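Local atomic coordinates of anaerobically-induced outer membrane porin OprE (Pseudomonas aeruginosa, PDB entry 4FRX), a protein that probably acts as a porin of the OprD family, forming a beta-barrel channel for passive passage of small solutes across the outer membrane. Residues A[90-95]-A[101-106]; A[135-140]-A[425-430]; A[173-178]-A[317-322]. All blocks are in the same frame, centred on the assembly; numbering follows the deposited sequence.

The three contacts fasten loops that lie inside or along the wall of the barrel, and each is partly buried. Interaction 1 is largely apolar and joins a loop to the start of the strand that follows it. Interaction 2 brings a different loop against strand 423-434 through charged groups and a water, and interaction 3 ties the short strand 174-176 to the loop before strand 340-349 by salt bridges. Interactions 1 and 2 form a continuous packing, with Phe103 CZ 3.6 Å from Leu139 CD1. Interaction 3 touches neither; its centre lies about 17 Å from that of interaction 2, in whose sequence loop it is nested.

Interaction 1 (A[90-95]-A[101-106]); sequences VFPLES and HDFASL. With C8E ((hydroxyethyloxy)tri(ethyloxy)octane), chain D.
Two first torsions of opposite sign bring Phe91 and Phe103 together: Phe103 CG stands between its backbone N and carbonyl carbon (chi1 71°), while Phe91 CG is turned anti to its carbonyl carbon (chi1 -70°). The side chain of Phe103 therefore rises from the strand onto segment 90-95, and the ring of Phe91 swings in to meet it. CD1 of Phe91 lies 3.4 Å from CE1 of Phe103. With ring centroids 5.5 Å apart and planes inclined at 71°, the pair is an oblique aromatic contact, neither a parallel stack nor a true edge-to-face one. Pro92 makes the more clearly defined approach. Its CD sits 3.5 Å from the centroid of the Phe103 ring and almost on the ring normal, which identifies a CH-pi contact over the face. Pro92 CG lies farther back, 3.7 Å from Phe103 CG, so the pyrrolidine reaches from the ring centre toward the base of the side chain. Phe103 CZ, at the far end of the ring, is 3.4 Å from Val90 O. Three successive residues thus touch one ring, and no hydrogen bond crosses between the two segments. This is largely apolar packing of a loop on the beginning of a barrel strand. The next residue along that strand faces the detergent: Ala104 CB is 3.8 Å from C5 of the bound C8E molecule, consistent with a membrane-facing outer surface. Backbone bonds of Phe103 with Gly69 and Ser105 with Leu67 pair strand 102-114 with strand 59-71, and His101 just before it bonds Arg71. Leu138 touches Val90 and Phe91, Leu139 packs on Phe103, and Phe22 and Ile24 of strand 17-28 touch Val90.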
ATOM      1  N   VAL A  90     -13.644  -8.440  -1.777  1.00 16.20           N
ATOM      2  CA  VAL A  90     -14.272  -7.479  -0.884  1.00 13.31           C
ATOM      3  C   VAL A  90     -14.735  -8.112   0.435  1.00 13.17           C
ATOM      4  O   VAL A  90     -14.447  -7.581   1.500  1.00 13.79           O
ATOM      5  CB  VAL A  90     -15.451  -6.759  -1.552  1.00 13.71           C
ATOM      6  CG1 VAL A  90     -15.994  -5.682  -0.639  1.00 18.19           C
ATOM      7  CG2 VAL A  90     -15.014  -6.150  -2.884  1.00 18.72           C
ATOM      8  N   PHE A  91     -15.449  -9.238   0.349  1.00 14.04           N
ATOM      9  CA  PHE A  91     -16.051  -9.920   1.511  1.00 17.46           C
ATOM     10  C   PHE A  91     -15.468 -11.305   1.780  1.00 20.23           C
ATOM     11  O   PHE A  91     -15.171 -12.042   0.846  1.00 19.18           O
ATOM     12  CB  PHE A  91     -17.569 -10.071   1.296  1.00 17.38           C
ATOM     13  CG  PHE A  91     -18.306  -8.770   1.361  1.00 19.07           C
ATOM     14  CD1 PHE A  91     -18.677  -8.247   2.581  1.00 16.45           C
ATOM     15  CD2 PHE A  91     -18.591  -8.057   0.210  1.00 21.76           C
ATOM     16  CE1 PHE A  91     -19.320  -7.029   2.663  1.00 21.69           C
ATOM     17  CE2 PHE A  91     -19.249  -6.844   0.280  1.00 15.33           C
ATOM     18  CZ  PHE A  91     -19.602  -6.329   1.505  1.00 20.34           C
ATOM     19  N   PRO A  92     -15.326 -11.676   3.063  1.00 19.76           N
ATOM     20  CA  PRO A  92     -14.956 -13.059   3.386  1.00 20.46           C
ATOM     21  C   PRO A  92     -16.084 -14.030   3.023  1.00 20.26           C
ATOM     22  O   PRO A  92     -17.206 -13.584   2.776  1.00 16.82           O
ATOM     23  CB  PRO A  92     -14.750 -13.029   4.902  1.00 19.34           C
ATOM     24  CG  PRO A  92     -15.551 -11.864   5.378  1.00 20.22           C
ATOM     25  CD  PRO A  92     -15.542 -10.851   4.263  1.00 15.40           C
ATOM     26  N   LEU A  93     -15.783 -15.328   2.987  1.00 18.79           N
ATOM     27  CA  LEU A  93     -16.754 -16.349   2.603  1.00 25.51           C
ATOM     28  C   LEU A  93     -17.287 -17.113   3.811  1.00 31.07           C
ATOM     29  O   LEU A  93     -16.599 -17.249   4.828  1.00 25.62           O
ATOM     30  CB  LEU A  93     -16.123 -17.359   1.637  1.00 30.80           C
ATOM     31  CG  LEU A  93     -15.941 -17.040   0.146  1.00 39.22           C
ATOM     32  CD1 LEU A  93     -14.980 -15.892  -0.089  1.00 38.89           C
ATOM     33  CD2 LEU A  93     -15.456 -18.283  -0.593  1.00 38.42           C
ATOM     34  N   GLU A  94     -18.510 -17.622   3.690  1.00 31.23           N
ATOM     35  CA  GLU A  94     -19.056 -18.527   4.694  1.00 38.87           C
ATOM     36  C   GLU A  94     -18.415 -19.894   4.494  1.00 42.49           C
ATOM     37  O   GLU A  94     -17.785 -20.142   3.460  1.00 33.08           O
ATOM     38  CB  GLU A  94     -20.574 -18.657   4.534  1.00 41.90           C
ATOM     39  CG  GLU A  94     -21.327 -17.344   4.427  1.00 44.64           C
ATOM     40  CD  GLU A  94     -21.968 -16.928   5.736  1.00 51.08           C
ATOM     41  OE1 GLU A  94     -21.379 -17.196   6.805  1.00 50.24           O
ATOM     42  OE2 GLU A  94     -23.068 -16.337   5.695  1.00 56.82           O
ATOM     43  N   SER A  95     -18.589 -20.785   5.471  1.00 48.55           N
ATOM     44  CA  SER A  95     -18.163 -22.179   5.325  1.00 54.65           C
ATOM     45  C   SER A  95     -18.750 -22.767   4.039  1.00 54.23           C
ATOM     46  O   SER A  95     -18.130 -23.609   3.390  1.00 55.64           O
ATOM     47  CB  SER A  95     -18.589 -23.007   6.540  1.00 55.66           C
ATOM     48  N   HIS A 101     -22.813 -11.968   4.937  1.00 14.34           N
ATOM     49  CA  HIS A 101     -23.728 -10.845   4.884  1.00 21.24           C
ATOM     50  C   HIS A 101     -23.065  -9.598   5.396  1.00 13.83           C
ATOM     51  O   HIS A 101     -23.341  -8.478   4.916  1.00 12.13           O
ATOM     52  CB  HIS A 101     -24.983 -11.156   5.694  1.00 22.53           C
ATOM     53  CG  HIS A 101     -25.833  -9.946   6.004  1.00 29.36           C
ATOM     54  ND1 HIS A 101     -25.753  -9.287   7.173  1.00 26.19           N
ATOM     55  CD2 HIS A 101     -26.806  -9.293   5.249  1.00 36.23           C
ATOM     56  CE1 HIS A 101     -26.625  -8.261   7.169  1.00 27.99           C
ATOM     57  NE2 HIS A 101     -27.269  -8.266   5.991  1.00 29.51           N
ATOM     58  N   ASP A 102     -22.181  -9.770   6.371  1.00 15.65           N
ATOM     59  CA  ASP A 102     -21.470  -8.659   6.979  1.00 14.56           C
ATOM     60  C   ASP A 102     -20.233  -9.187   7.665  1.00 17.90           C
ATOM     61  O   ASP A 102     -20.154 -10.374   7.991  1.00 14.87           O
ATOM     62  CB  ASP A 102     -22.360  -7.961   8.012  1.00 14.25           C
ATOM     63  CG  ASP A 102     -22.876  -8.917   9.070  1.00 22.70           C
ATOM     64  OD1 ASP A 102     -23.922  -9.560   8.834  1.00 26.89           O
ATOM     65  OD2 ASP A 102     -22.228  -9.036  10.131  1.00 23.15           O
ATOM     66  N   PHE A 103     -19.267  -8.299   7.869  1.00 11.37           N
ATOM     67  CA  PHE A 103     -18.084  -8.626   8.650  1.00 12.77           C
ATOM     68  C   PHE A 103     -17.557  -7.401   9.386  1.00 13.25           C
ATOM     69  O   PHE A 103     -17.731  -6.266   8.931  1.00 14.41           O
ATOM     70  CB  PHE A 103     -17.007  -9.360   7.815  1.00 13.13           C
ATOM     71  CG  PHE A 103     -16.291  -8.506   6.796  1.00 10.98           C
ATOM     72  CD1 PHE A 103     -16.977  -7.900   5.751  1.00 15.40           C
ATOM     73  CD2 PHE A 103     -14.902  -8.392   6.834  1.00 13.59           C
ATOM     74  CE1 PHE A 103     -16.292  -7.141   4.793  1.00 15.15           C
ATOM     75  CE2 PHE A 103     -14.217  -7.635   5.888  1.00 14.52           C
ATOM     76  CZ  PHE A 103     -14.915  -7.013   4.862  1.00 12.79           C
ATOM     77  N   ALA A 104     -16.956  -7.632  10.550  1.00 12.63           N
ATOM     78  CA  ALA A 104     -16.514  -6.528  11.395  1.00 11.01           C
ATOM     79  C   ALA A 104     -15.291  -6.896  12.205  1.00 15.92           C
ATOM     80  O   ALA A 104     -15.060  -8.064  12.520  1.00 14.83           O
ATOM     81  CB  ALA A 104     -17.631  -6.085  12.332  1.00  9.76           C
ATOM     82  N   SER A 105     -14.521  -5.884  12.573  1.00 14.38           N
ATOM     83  CA  SER A 105     -13.382  -6.112  13.441  1.00 14.81           C
ATOM     84  C   SER A 105     -13.145  -4.873  14.281  1.00  9.88           C
ATOM     85  O   SER A 105     -13.614  -3.781  13.953  1.00  9.13           O
ATOM     86  CB  SER A 105     -12.137  -6.487  12.637  1.00 16.74           C
ATOM     87  OG  SER A 105     -11.849  -5.519  11.646  1.00 14.37           O
ATOM     88  N   LEU A 106     -12.456  -5.070  15.391  1.00 10.87           N
ATOM     89  CA  LEU A 106     -12.083  -3.981  16.279  1.00 11.62           C
ATOM     90  C   LEU A 106     -10.591  -4.089  16.543  1.00 15.49           C
ATOM     91  O   LEU A 106     -10.119  -5.127  16.993  1.00 14.81           O
ATOM     92  CB  LEU A 106     -12.832  -4.104  17.600  1.00 10.59           C
ATOM     93  CG  LEU A 106     -12.471  -3.034  18.631  1.00 15.94           C
ATOM     94  CD1 LEU A 106     -12.809  -1.652  18.086  1.00 14.85           C
ATOM     95  CD2 LEU A 106     -13.192  -3.300  19.941  1.00 24.23           C
TER
HETATM   96  C1  C8E D 502     -19.152   1.455  12.864  1.00 20.52           C
HETATM   97  C2  C8E D 502     -17.984   0.525  13.181  1.00 18.97           C
HETATM   98  C3  C8E D 502     -18.504  -0.773  13.788  1.00 19.81           C
HETATM   99  C4  C8E D 502     -17.385  -1.771  14.047  1.00 20.14           C
HETATM  100  C5  C8E D 502     -17.954  -3.052  14.651  1.00 22.64           C
HETATM  101  C6  C8E D 502     -16.944  -3.818  15.503  1.00 21.91           C
HETATM  102  C7  C8E D 502     -17.636  -5.043  16.093  1.00 24.52           C
HETATM  103  C8  C8E D 502     -16.740  -5.775  17.084  1.00 34.19           C
HETATM  104  O9  C8E D 502     -16.354  -7.021  16.552  1.00 35.99           O

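Interaction 2 (A[135-140]-A[425-430]); sequences DGRLLP and ENRLIV
A salt-bridge network of Arg137, Glu425 and Arg427 joins the loop before strand 142-150 to barrel strand 423-434. Arg427, on the barrel wall, may belong to the row of basic residues known from OprD-family channels. Within the strand, Arg427 takes hold of Glu425 side-on, with two nitrogens on a single oxygen. Arg427 NE donates to Glu425 OE2 at 2.9 Å, on the anti side but tilted from the carboxylate plane; Arg427 NH2 reaches the syn lone pair of the same Glu425 OE2 at 3.2 Å. Both bonds lie near the guanidinium plane, a geometry that should restrain its rotation. Arg137 then comes over one face of this guanidinium: its NH1 stands 3.1 Å from Arg427 NH2, and the two planar groups are inclined at 60°. These are two donors, so the proximity is no bond; the carboxylate of Glu425 probably offsets the gathered positive charge. Arg137 is bent at its second torsion (chi2 -64°), which curls the chain back until NH1 donates to the carbonyl O of Gly136 at 2.9 Å. That carbonyl oxygen also lies over the Arg427 guanidinium, but at a poor angle for hydrogen bonding. Direct attraction between Arg137 NH2 and Glu425 OE1 is long, 4.0 Å, with the oxygen well out of the guanidinium plane. A water closes the gap, accepting from Arg137 NH2 at 3.0 Å, donating to Glu425 OE1 at 2.7 Å and, weakly, accepting from Arg427 NH2. Gln330 hydrogen-bonds Glu425 OE2, and Thr89 accepts from Arg137 NE. Strand 423-434 is held between strands 17-28 and 399-409, and Ile24 of the former packs against both Arg137 and Glu425.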
ATOM      1  N   ASP A 135      -5.595  -0.512   0.948  1.00 12.19           N
ATOM      2  CA  ASP A 135      -6.962  -0.081   1.193  1.00 11.79           C
ATOM      3  C   ASP A 135      -7.687   0.042  -0.148  1.00 14.81           C
ATOM      4  O   ASP A 135      -8.361   1.042  -0.419  1.00 13.72           O
ATOM      5  CB  ASP A 135      -6.958   1.257   1.925  1.00 12.16           C
ATOM      6  CG  ASP A 135      -8.311   1.607   2.515  1.00 17.30           C
ATOM      7  OD1 ASP A 135      -9.190   0.715   2.600  1.00 12.99           O
ATOM      8  OD2 ASP A 135      -8.490   2.781   2.895  1.00 15.27           O
ATOM      9  N   GLY A 136      -7.524  -0.979  -0.983  1.00 11.57           N
ATOM     10  CA  GLY A 136      -8.074  -0.970  -2.326  1.00 15.31           C
ATOM     11  C   GLY A 136      -9.491  -1.510  -2.453  1.00 13.11           C
ATOM     12  O   GLY A 136     -10.017  -1.598  -3.566  1.00 12.33           O
ATOM     13  N   ARG A 137     -10.111  -1.889  -1.335  1.00  9.25           N
ATOM     14  CA  ARG A 137     -11.467  -2.435  -1.404  1.00 11.65           C
ATOM     15  C   ARG A 137     -12.380  -1.719  -0.420  1.00  8.48           C
ATOM     16  O   ARG A 137     -12.416  -0.494  -0.403  1.00 11.23           O
ATOM     17  CB  ARG A 137     -11.479  -3.957  -1.204  1.00 10.11           C
ATOM     18  CG  ARG A 137     -10.711  -4.753  -2.303  1.00  6.57           C
ATOM     19  CD  ARG A 137     -11.343  -4.598  -3.694  1.00  9.98           C
ATOM     20  NE  ARG A 137     -10.650  -5.416  -4.705  1.00 13.07           N
ATOM     21  CZ  ARG A 137      -9.624  -5.001  -5.446  1.00 14.16           C
ATOM     22  NH1 ARG A 137      -9.148  -3.774  -5.300  1.00 12.09           N
ATOM     23  NH2 ARG A 137      -9.066  -5.819  -6.337  1.00 14.83           N
ATOM     24  N   LEU A 138     -13.100  -2.473   0.402  1.00  3.09           N
ATOM     25  CA  LEU A 138     -14.111  -1.861   1.285  1.00 10.21           C
ATOM     26  C   LEU A 138     -13.556  -1.419   2.631  1.00 13.02           C
ATOM     27  O   LEU A 138     -13.840  -0.305   3.104  1.00 13.24           O
ATOM     28  CB  LEU A 138     -15.284  -2.835   1.505  1.00 10.24           C
ATOM     29  CG  LEU A 138     -16.505  -2.312   2.270  1.00 15.47           C
ATOM     30  CD1 LEU A 138     -17.124  -1.124   1.543  1.00 14.23           C
ATOM     31  CD2 LEU A 138     -17.546  -3.421   2.463  1.00 22.38           C
ATOM     32  N   LEU A 139     -12.780  -2.303   3.253  1.00  9.56           N
ATOM     33  CA  LEU A 139     -12.194  -2.033   4.560  1.00 11.58           C
ATOM     34  C   LEU A 139     -10.682  -2.219   4.437  1.00 10.44           C
ATOM     35  O   LEU A 139     -10.220  -3.055   3.674  1.00  8.59           O
ATOM     36  CB  LEU A 139     -12.777  -2.977   5.627  1.00  6.87           C
ATOM     37  CG  LEU A 139     -14.309  -2.942   5.825  1.00  9.63           C
ATOM     38  CD1 LEU A 139     -14.772  -3.994   6.824  1.00 10.45           C
ATOM     39  CD2 LEU A 139     -14.749  -1.562   6.288  1.00  8.23           C
ATOM     40  N   PRO A 140      -9.911  -1.415   5.169  1.00 11.36           N
ATOM     41  CA  PRO A 140      -8.453  -1.446   5.047  1.00 11.70           C
ATOM     42  C   PRO A 140      -7.769  -2.631   5.723  1.00 12.76           C
ATOM     43  O   PRO A 140      -8.298  -3.250   6.663  1.00  8.54           O
ATOM     44  CB  PRO A 140      -8.024  -0.150   5.741  1.00 15.89           C
ATOM     45  CG  PRO A 140      -9.133   0.107   6.742  1.00 18.03           C
ATOM     46  CD  PRO A 140     -10.377  -0.317   6.035  1.00 12.09           C
ATOM     47  N   GLU A 425     -11.320  -3.628 -15.089  1.00 13.52           N
ATOM     48  CA  GLU A 425     -11.872  -3.428 -13.759  1.00 13.39           C
ATOM     49  C   GLU A 425     -12.444  -2.026 -13.623  1.00  9.22           C
ATOM     50  O   GLU A 425     -11.838  -1.048 -14.074  1.00 10.55           O
ATOM     51  CB  GLU A 425     -10.780  -3.682 -12.709  1.00 15.04           C
ATOM     52  CG  GLU A 425     -11.218  -3.584 -11.266  1.00 15.84           C
ATOM     53  CD  GLU A 425     -10.050  -3.728 -10.299  1.00 20.43           C
ATOM     54  OE1 GLU A 425      -9.510  -4.848 -10.174  1.00 20.53           O
ATOM     55  OE2 GLU A 425      -9.665  -2.721  -9.670  1.00 19.84           O
ATOM     56  N   ASN A 426     -13.625  -1.932 -13.018  1.00 13.21           N
ATOM     57  CA  ASN A 426     -14.204  -0.652 -12.649  1.00 14.38           C
ATOM     58  C   ASN A 426     -14.420  -0.614 -11.158  1.00 14.92           C
ATOM     59  O   ASN A 426     -14.896  -1.593 -10.578  1.00 16.50           O
ATOM     60  CB  ASN A 426     -15.552  -0.421 -13.341  1.00 13.03           C
ATOM     61  CG  ASN A 426     -15.398  -0.120 -14.819  1.00 18.94           C
ATOM     62  OD1 ASN A 426     -14.930   0.955 -15.196  1.00 13.87           O
ATOM     63  ND2 ASN A 426     -15.779  -1.077 -15.665  1.00 18.91           N
ATOM     64  N   ARG A 427     -14.063   0.510 -10.543  1.00 15.14           N
ATOM     65  CA  ARG A 427     -14.480   0.788  -9.177  1.00  9.91           C
ATOM     66  C   ARG A 427     -15.317   2.061  -9.136  1.00  9.12           C
ATOM     67  O   ARG A 427     -15.034   3.045  -9.825  1.00 12.28           O
ATOM     68  CB  ARG A 427     -13.284   0.936  -8.245  1.00  8.75           C
ATOM     69  CG  ARG A 427     -12.357  -0.246  -8.232  1.00 12.06           C
ATOM     70  CD  ARG A 427     -11.212   0.008  -7.261  1.00 11.94           C
ATOM     71  NE  ARG A 427     -10.078  -0.865  -7.529  1.00 17.47           N
ATOM     72  CZ  ARG A 427      -8.908  -0.770  -6.907  1.00 17.36           C
ATOM     73  NH1 ARG A 427      -8.725   0.160  -5.983  1.00 17.44           N
ATOM     74  NH2 ARG A 427      -7.921  -1.599  -7.217  1.00 15.00           N
ATOM     75  N   LEU A 428     -16.364   2.025  -8.322  1.00 10.13           N
ATOM     76  CA  LEU A 428     -17.152   3.207  -8.035  1.00 13.64           C
ATOM     77  C   LEU A 428     -17.169   3.368  -6.531  1.00 14.16           C
ATOM     78  O   LEU A 428     -17.577   2.451  -5.807  1.00 14.29           O
ATOM     79  CB  LEU A 428     -18.575   3.035  -8.568  1.00 16.83           C
ATOM     80  CG  LEU A 428     -18.620   2.921 -10.093  1.00 18.56           C
ATOM     81  CD1 LEU A 428     -20.029   2.623 -10.594  1.00 22.33           C
ATOM     82  CD2 LEU A 428     -18.094   4.212 -10.718  1.00 23.97           C
ATOM     83  N   ILE A 429     -16.703   4.520  -6.060  1.00 14.26           N
ATOM     84  CA  ILE A 429     -16.581   4.744  -4.635  1.00 10.84           C
ATOM     85  C   ILE A 429     -17.233   6.061  -4.234  1.00 17.83           C
ATOM     86  O   ILE A 429     -16.906   7.122  -4.774  1.00 16.89           O
ATOM     87  CB  ILE A 429     -15.092   4.747  -4.151  1.00 14.67           C
ATOM     88  CG1 ILE A 429     -14.313   3.546  -4.702  1.00 14.95           C
ATOM     89  CG2 ILE A 429     -15.027   4.788  -2.623  1.00 13.33           C
ATOM     90  CD1 ILE A 429     -13.351   3.895  -5.831  1.00 18.44           C
ATOM     91  N   VAL A 430     -18.161   5.983  -3.284  1.00 17.25           N
ATOM     92  CA  VAL A 430     -18.729   7.184  -2.675  1.00 14.31           C
ATOM     93  C   VAL A 430     -18.277   7.198  -1.227  1.00 15.72           C
ATOM     94  O   VAL A 430     -18.403   6.199  -0.521  1.00 15.81           O
ATOM     95  CB  VAL A 430     -20.260   7.183  -2.769  1.00 20.35           C
ATOM     96  CG1 VAL A 430     -20.859   8.442  -2.114  1.00 13.19           C
ATOM     97  CG2 VAL A 430     -20.678   7.061  -4.224  1.00 19.34           C
TER
HETATM   98  O   HOH W   1      -7.346  -4.736  -8.597  1.00 27.03           O

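Interaction 3 (A[173-178]-A[317-322]); sequences DNRSLS and DGEGST
Asp317 and Glu319 converge on Arg175 in a salt-bridge network that joins the short, weakly bonded strand 174-176, which runs beside strand 156-167, to the loop between strands 295-305 and 340-349. Inward-folded loops of this kind are known to narrow the pore in OprD-family porins, and this tie is consistent with that role. Arg175 is bent at its third torsion (chi3 60°), which turns its guanidinium edge to the two acids. Asp317, at the start of the second segment, has a left-handed backbone conformation and sends OD2 to that edge. Arg175 NH1 donates to Asp317 OD2 at 3.1 Å (162°), in the guanidinium plane and on the anti side of the oxygen, tilted out of the carboxylate plane; Arg175 NH2 adds a weak bond of 3.4 Å to the same Asp317 OD2. Ser185 OG also bonds OD2, so this carboxylate oxygen has partners in addition to the arginine. Gly318 continues with positive phi, and its carbonyl O accepts from Arg169 NE. Glu319, two residues on from Asp317, also points its CB at segment 173-178. Its side chain is extended beyond CG and carries Glu319 OE2 to 2.9 Å from Arg175 NH1. This oxygen is tilted from the guanidinium plane, and the nitrogen meets it from above the carboxylate plane at a less straight 142°. One nitrogen thus serves two acidic groups. Positive charge so placed would probably help keep both acids ionised. A water also links the segments, donating to Asp173 O at 2.6 Å and weakly to Glu319 OE1, although competing acceptors make its pattern uncertain. Beside the salt bridge, the aliphatic CD of Arg175 lies 3.5 Å from Glu319 OE2.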
ATOM      1  N   ASP A 173      -9.711 -11.829  10.478  1.00 16.67           N
ATOM      2  CA  ASP A 173      -8.692 -12.564  11.224  1.00 19.81           C
ATOM      3  C   ASP A 173      -7.275 -12.064  10.982  1.00 20.51           C
ATOM      4  O   ASP A 173      -6.894 -11.726   9.855  1.00 19.11           O
ATOM      5  CB  ASP A 173      -8.740 -14.060  10.883  1.00 26.93           C
ATOM      6  CG  ASP A 173     -10.105 -14.674  11.136  1.00 33.17           C
ATOM      7  OD1 ASP A 173     -10.553 -14.657  12.301  1.00 32.14           O
ATOM      8  OD2 ASP A 173     -10.724 -15.174  10.175  1.00 40.70           O
ATOM      9  N   ASN A 174      -6.490 -12.041  12.052  1.00 18.33           N
ATOM     10  CA  ASN A 174      -5.060 -11.803  11.931  1.00 14.77           C
ATOM     11  C   ASN A 174      -4.342 -13.095  11.577  1.00 19.36           C
ATOM     12  O   ASN A 174      -4.624 -14.151  12.145  1.00 17.26           O
ATOM     13  CB  ASN A 174      -4.514 -11.221  13.231  1.00 18.88           C
ATOM     14  CG  ASN A 174      -4.869  -9.757  13.396  1.00 23.59           C
ATOM     15  OD1 ASN A 174      -5.599  -9.378  14.310  1.00 32.86           O
ATOM     16  ND2 ASN A 174      -4.343  -8.920  12.508  1.00 19.52           N
ATOM     17  N   ARG A 175      -3.423 -13.008  10.622  1.00 12.98           N
ATOM     18  CA  ARG A 175      -2.650 -14.160  10.174  1.00 12.78           C
ATOM     19  C   ARG A 175      -1.185 -13.769  10.088  1.00 16.11           C
ATOM     20  O   ARG A 175      -0.862 -12.582  10.043  1.00 13.30           O
ATOM     21  CB  ARG A 175      -3.142 -14.609   8.795  1.00 19.38           C
ATOM     22  CG  ARG A 175      -4.620 -14.962   8.748  1.00 18.92           C
ATOM     23  CD  ARG A 175      -5.070 -15.208   7.319  1.00 21.15           C
ATOM     24  NE  ARG A 175      -4.328 -16.305   6.700  1.00 25.46           N
ATOM     25  CZ  ARG A 175      -4.408 -16.626   5.412  1.00 29.41           C
ATOM     26  NH1 ARG A 175      -5.192 -15.923   4.605  1.00 25.32           N
ATOM     27  NH2 ARG A 175      -3.696 -17.640   4.929  1.00 25.31           N
ATOM     28  N   SER A 176      -0.295 -14.759  10.060  1.00  9.45           N
ATOM     29  CA  SER A 176       1.128 -14.488   9.903  1.00 15.89           C
ATOM     30  C   SER A 176       1.470 -13.872   8.542  1.00 11.27           C
ATOM     31  O   SER A 176       0.665 -13.894   7.610  1.00 13.33           O
ATOM     32  CB  SER A 176       1.944 -15.754  10.183  1.00 19.98           C
ATOM     33  OG  SER A 176       1.889 -16.055  11.571  1.00 23.23           O
ATOM     34  N   LEU A 177       2.661 -13.289   8.446  1.00 10.16           N
ATOM     35  CA  LEU A 177       3.071 -12.549   7.242  1.00  8.43           C
ATOM     36  C   LEU A 177       3.732 -13.427   6.169  1.00  9.23           C
ATOM     37  O   LEU A 177       4.448 -14.370   6.478  1.00 12.27           O
ATOM     38  CB  LEU A 177       4.011 -11.409   7.643  1.00  6.60           C
ATOM     39  CG  LEU A 177       3.488 -10.508   8.769  1.00 13.94           C
ATOM     40  CD1 LEU A 177       4.570  -9.582   9.297  1.00 15.15           C
ATOM     41  CD2 LEU A 177       2.290  -9.703   8.289  1.00 14.66           C
ATOM     42  N   SER A 178       3.512 -13.111   4.899  1.00  7.24           N
ATOM     43  CA  SER A 178       4.158 -13.889   3.848  1.00  6.47           C
ATOM     44  C   SER A 178       4.429 -12.993   2.636  1.00 12.27           C
ATOM     45  O   SER A 178       4.202 -11.781   2.693  1.00 13.39           O
ATOM     46  CB  SER A 178       3.327 -15.128   3.472  1.00  9.07           C
ATOM     47  OG  SER A 178       4.060 -16.005   2.625  1.00 18.92           O
ATOM     48  N   ASP A 317      -4.722 -14.689  -1.034  1.00 21.15           N
ATOM     49  CA  ASP A 317      -6.139 -14.954  -0.748  1.00 21.70           C
ATOM     50  C   ASP A 317      -6.999 -13.696  -0.884  1.00 21.57           C
ATOM     51  O   ASP A 317      -7.998 -13.542  -0.176  1.00 19.27           O
ATOM     52  CB  ASP A 317      -6.330 -15.551   0.658  1.00 23.05           C
ATOM     53  CG  ASP A 317      -5.722 -16.933   0.801  1.00 27.77           C
ATOM     54  OD1 ASP A 317      -5.991 -17.799  -0.057  1.00 28.28           O
ATOM     55  OD2 ASP A 317      -4.975 -17.150   1.780  1.00 34.21           O
ATOM     56  N   GLY A 318      -6.598 -12.798  -1.781  1.00 23.13           N
ATOM     57  CA  GLY A 318      -7.341 -11.572  -2.037  1.00 19.66           C
ATOM     58  C   GLY A 318      -7.278 -10.517  -0.950  1.00 23.17           C
ATOM     59  O   GLY A 318      -8.081  -9.576  -0.953  1.00 17.77           O
ATOM     60  N   GLU A 319      -6.319 -10.647  -0.033  1.00 13.22           N
ATOM     61  CA  GLU A 319      -6.299  -9.803   1.160  1.00 13.27           C
ATOM     62  C   GLU A 319      -5.742  -8.394   0.924  1.00 14.10           C
ATOM     63  O   GLU A 319      -5.900  -7.508   1.761  1.00 13.55           O
ATOM     64  CB  GLU A 319      -5.524 -10.495   2.283  1.00 14.42           C
ATOM     65  CG  GLU A 319      -6.277 -11.673   2.882  1.00 16.94           C
ATOM     66  CD  GLU A 319      -5.716 -12.092   4.222  1.00 25.37           C
ATOM     67  OE1 GLU A 319      -4.933 -11.309   4.809  1.00 20.51           O
ATOM     68  OE2 GLU A 319      -6.065 -13.197   4.684  1.00 31.63           O
ATOM     69  N   GLY A 320      -5.105  -8.200  -0.227  1.00 12.88           N
ATOM     70  CA  GLY A 320      -4.577  -6.893  -0.592  1.00 16.52           C
ATOM     71  C   GLY A 320      -3.124  -6.722  -0.194  1.00 15.01           C
ATOM     72  O   GLY A 320      -2.694  -7.176   0.866  1.00 17.06           O
ATOM     73  N   SER A 321      -2.355  -6.064  -1.047  1.00 11.29           N
ATOM     74  CA  SER A 321      -0.958  -5.795  -0.743  1.00  9.89           C
ATOM     75  C   SER A 321      -0.557  -4.561  -1.518  1.00 13.30           C
ATOM     76  O   SER A 321      -1.108  -4.293  -2.583  1.00 15.12           O
ATOM     77  CB  SER A 321      -0.075  -6.965  -1.180  1.00 17.42           C
ATOM     78  OG  SER A 321      -0.125  -7.134  -2.592  1.00 20.36           O
ATOM     79  N   THR A 322       0.414  -3.828  -0.992  1.00 12.19           N
ATOM     80  CA  THR A 322       0.923  -2.635  -1.672  1.00 10.64           C
ATOM     81  C   THR A 322       2.443  -2.656  -1.716  1.00 10.01           C
ATOM     82  O   THR A 322       3.088  -2.821  -0.685  1.00 13.59           O
ATOM     83  CB  THR A 322       0.447  -1.355  -0.968  1.00 17.70           C
ATOM     84  OG1 THR A 322      -0.976  -1.236  -1.111  1.00 16.89           O
ATOM     85  CG2 THR A 322       1.119  -0.115  -1.579  1.00 15.48           C
TER
HETATM   86  O   HOH W   2      -6.413 -11.612   7.302  1.00 19.65           O